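Local coordinates for 3-keto-5-aminohexanoate cleavage protein (Burkholderia xenovorans LB400, PDB 3E02) that probably cleaves 3-keto-5-aminohexanoate or a related beta-keto acid, using a bound zinc ion held in a TIM-barrel fold, at residues S149-F152 against S153-E156; L27-T30 against P31-V35. All coordinates share one frame; numbering follows the deposited sequence.

Contact 1 of 2, residues S149-F152 against S153-E156; sequences SNTF and SQIE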
# COMPACT_ATOMS: atom_id res chain seq x y z
N SER A 149 4.01 29.15 -3.11
CA SER A 149 5.44 29.09 -2.77
C SER A 149 5.73 28.85 -1.30
O SER A 149 5.26 29.58 -0.47
CB SER A 149 6.13 30.40 -3.18
OG SER A 149 7.53 30.36 -2.91
N ASN A 150 6.51 27.81 -0.99
CA ASN A 150 6.99 27.54 0.38
C ASN A 150 8.35 26.86 0.26
O ASN A 150 8.48 25.66 0.46
CB ASN A 150 6.02 26.66 1.18
CG ASN A 150 4.64 27.24 1.27
OD1 ASN A 150 4.45 28.18 2.02
ND2 ASN A 150 3.68 26.71 0.50
N THR A 151 9.37 27.64 -0.09
CA THR A 151 10.73 27.11 -0.25
C THR A 151 11.28 26.72 1.11
O THR A 151 10.72 27.11 2.14
CB THR A 151 11.67 28.11 -0.94
OG1 THR A 151 11.90 29.22 -0.07
CG2 THR A 151 11.13 28.58 -2.29
N PHE A 152 12.36 25.94 1.13
CA PHE A 152 12.99 25.58 2.41
C PHE A 152 13.40 26.83 3.21
O PHE A 152 13.20 26.86 4.42
CB PHE A 152 14.15 24.60 2.20
CG PHE A 152 13.69 23.21 1.92
CD1 PHE A 152 13.40 22.79 0.62
CD2 PHE A 152 13.50 22.31 2.96
CE1 PHE A 152 12.96 21.49 0.37
CE2 PHE A 152 13.06 21.02 2.72
CZ PHE A 152 12.79 20.61 1.44
N SER A 153 13.92 27.85 2.54
CA SER A 153 14.24 29.13 3.21
C SER A 153 12.99 29.81 3.79
O SER A 153 13.02 30.31 4.93
CB SER A 153 14.95 30.08 2.26
OG SER A 153 16.18 29.53 1.85
N GLN A 154 11.90 29.83 3.03
CA GLN A 154 10.63 30.44 3.47
C GLN A 154 10.06 29.71 4.68
O GLN A 154 9.63 30.34 5.64
CB GLN A 154 9.62 30.51 2.32
CG GLN A 154 9.99 31.55 1.27
CD GLN A 154 9.00 31.60 0.13
OE1 GLN A 154 8.56 30.58 -0.40
NE2 GLN A 154 8.64 32.81 -0.28
N ILE A 155 10.06 28.37 4.62
CA ILE A 155 9.55 27.55 5.73
C ILE A 155 10.38 27.80 6.99
O ILE A 155 9.82 28.03 8.06
CB ILE A 155 9.53 26.04 5.38
CG1 ILE A 155 8.54 25.77 4.23
CG2 ILE A 155 9.12 25.24 6.63
CD1 ILE A 155 8.74 24.42 3.52
N GLU A 156 11.71 27.78 6.85
CA GLU A 156 12.60 28.04 7.98
C GLU A 156 12.35 29.41 8.63
O GLU A 156 12.35 29.50 9.85
CB GLU A 156 14.06 27.91 7.56
CG GLU A 156 15.04 28.02 8.73
CD GLU A 156 16.45 27.59 8.40
OE1 GLU A 156 16.66 26.87 7.40
OE2 GLU A 156 17.36 27.95 9.18
O HOH W 1 16.17 25.79 4.99
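A capping box formed by Thr151 and Gln154 starts the helix 152-163. Thr151 is the N-cap: its OG1 accepts from Gln154 N at 3.2 Å, and in return the Gln154 amide reaches back so that OE1 takes the N-H of Thr151 at 3.1 Å. That second bond is nearly straight (170°) and lies in the carbonyl plane, on a lone pair of OE1. Threonine suits the N-cap because its short side chain holds a hydroxyl close to the backbone, where it can accept the Gln154 N-H; chi1 of 68° turns OG1 to it. A glutamine here does the work more often done by glutamate, and its OE1 is gripped twice, since Ser149 OG donates to it at 2.7 Å, tilted from the carbonyl plane. Thr151 OG1 is also hydrogen-bonded to Asp145 of the second subunit, which places this helix start at a subunit interface of the TIM-barrel enzyme.

Regular helical bonding begins at once, with Ile155 N on Thr151 O and Glu156 N on Phe152 O. Ile155, apolar and buried, runs back along the loop, CD1 3.3 Å from Asn150 O, and packs on Met114 and on Phe185 of helix 176-187. Glu156 OE1 accepts from a water at 2.7 Å that also donates weakly to Phe152 O, and the same carboxylate forms a salt bridge with Arg188.

Contact 2 of 2, residues L27-T30 against P31-V35; sequences LPIT and PEEIV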
# COMPACT_ATOMS: atom_id res chain seq x y z
N LEU A 27 -20.93 32.14 1.72
CA LEU A 27 -19.49 32.26 1.96
C LEU A 27 -19.29 33.40 2.97
O LEU A 27 -19.71 34.52 2.69
CB LEU A 27 -18.74 32.59 0.66
CG LEU A 27 -17.21 32.68 0.74
CD1 LEU A 27 -16.61 31.31 1.00
CD2 LEU A 27 -16.64 33.29 -0.53
N PRO A 28 -18.69 33.12 4.16
CA PRO A 28 -18.47 34.23 5.11
C PRO A 28 -17.45 35.24 4.59
O PRO A 28 -16.35 34.86 4.21
CB PRO A 28 -17.95 33.51 6.36
CG PRO A 28 -18.36 32.09 6.17
CD PRO A 28 -18.21 31.85 4.73
N ILE A 29 -17.82 36.52 4.58
CA ILE A 29 -16.98 37.58 4.01
C ILE A 29 -16.56 38.63 5.03
O ILE A 29 -15.36 38.86 5.23
CB ILE A 29 -17.71 38.25 2.81
CG1 ILE A 29 -17.77 37.26 1.63
CG2 ILE A 29 -16.99 39.53 2.35
CD1 ILE A 29 -18.63 37.72 0.47
N THR A 30 -17.55 39.26 5.67
CA THR A 30 -17.26 40.35 6.60
C THR A 30 -16.72 39.81 7.93
O THR A 30 -16.95 38.63 8.26
CB THR A 30 -18.50 41.20 6.91
OG1 THR A 30 -19.47 40.40 7.59
CG2 THR A 30 -19.11 41.79 5.64
N PRO A 31 -15.98 40.65 8.68
CA PRO A 31 -15.55 40.22 10.01
C PRO A 31 -16.71 39.76 10.91
O PRO A 31 -16.56 38.77 11.62
CB PRO A 31 -14.86 41.45 10.57
CG PRO A 31 -14.33 42.12 9.37
CD PRO A 31 -15.42 41.97 8.35
N GLU A 32 -17.87 40.41 10.81
CA GLU A 32 -19.05 40.07 11.61
C GLU A 32 -19.59 38.68 11.23
O GLU A 32 -20.01 37.92 12.11
CB GLU A 32 -20.15 41.13 11.48
CG GLU A 32 -19.81 42.50 12.08
CD GLU A 32 -18.77 43.30 11.29
OE1 GLU A 32 -18.70 43.21 10.03
OE2 GLU A 32 -18.01 44.04 11.94
N GLU A 33 -19.59 38.38 9.93
CA GLU A 33 -19.99 37.05 9.43
C GLU A 33 -19.01 35.97 9.91
O GLU A 33 -19.44 34.87 10.27
CB GLU A 33 -20.08 37.03 7.90
CG GLU A 33 -21.26 37.82 7.36
CD GLU A 33 -21.22 38.11 5.86
OE1 GLU A 33 -20.15 37.98 5.21
OE2 GLU A 33 -22.29 38.48 5.34
N ILE A 34 -17.71 36.28 9.90
CA ILE A 34 -16.66 35.37 10.36
C ILE A 34 -16.81 35.07 11.86
O ILE A 34 -16.69 33.91 12.26
CB ILE A 34 -15.24 35.89 10.00
CG1 ILE A 34 -15.05 35.84 8.47
CG2 ILE A 34 -14.14 35.05 10.70
CD1 ILE A 34 -13.85 36.57 7.96
N VAL A 35 -17.11 36.09 12.67
CA VAL A 35 -17.36 35.89 14.11
C VAL A 35 -18.60 35.00 14.32
O VAL A 35 -18.53 34.03 15.08
CB VAL A 35 -17.56 37.21 14.87
CG1 VAL A 35 -17.95 36.95 16.35
CG2 VAL A 35 -16.29 38.08 14.79
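Thr30 and Glu33 exchange hydrogen bonds across the start of the helix 31-44 as a capping box. From the N-cap, Thr30 OG1 receives Glu33 N at 3.1 Å, the bond bending to 158°. The threonine torsion (chi1 64°) swings the hydroxyl over the first helical turn, where it also rests 3.1 Å from Glu33 CG. The return half of the box belongs to the carboxylate. With CG beside the backbone N and the chain extended beyond it, Glu33 doubles back along the incoming loop and brings OE1 to Thr30 N at 2.9 Å. This N-H comes from above the carboxylate plane, about 41° out of it. Ile29 N reaches the same oxygen at 2.8 Å, nearly along its C-O axis, so one carboxylate oxygen holds two successive peptide N-H groups.

The backbone adds Ile34 N to Thr30 O at 3.0 Å, and Val35 N to Pro31 O continues the pattern. Pro31 fits the first helical position well: its ring fixes phi at a value close to the helical one, and an N-H is not needed there for bonds within the helix.

Apolar contacts lie on the buried side of the turn. Ile34 CG1 meets Pro28 CB at 4.3 Å. Being apolar and buried, Ile34 also joins the start of the helix to strand 48-54, one of the barrel strands, through Leu51, while Pro28 packs on Leu258 in a loop.

A carboxylate, if ionised as is likely, would be favoured at a helix N-terminus, where the helix dipole and the two N-H donors would both stabilise its negative charge.

Contacts 1 and 2 are separate examples of one device, a threonine N-cap with a reciprocating side chain three residues on, at the starts of two helices of the same TIM-barrel chain. Their centres are 30 Å apart and their nearest atoms about 21 Å. The reciprocating group differs: neutral glutamine in contact 1, glutamate in contact 2. Contact 2 comes nearer to the zinc ligands: its Ile34 side chain is about 7 Å from that of His52 and its Leu27 side chain about 7 Å from that of Glu259, whereas the Asn150 side chain of contact 1 is about 11 Å from that of His52. The Asn150 and Leu27 side chains are each about 11 Å from the zinc ion itself. Contact 1 lies at a subunit interface; no other chain of the assembly touches contact 2.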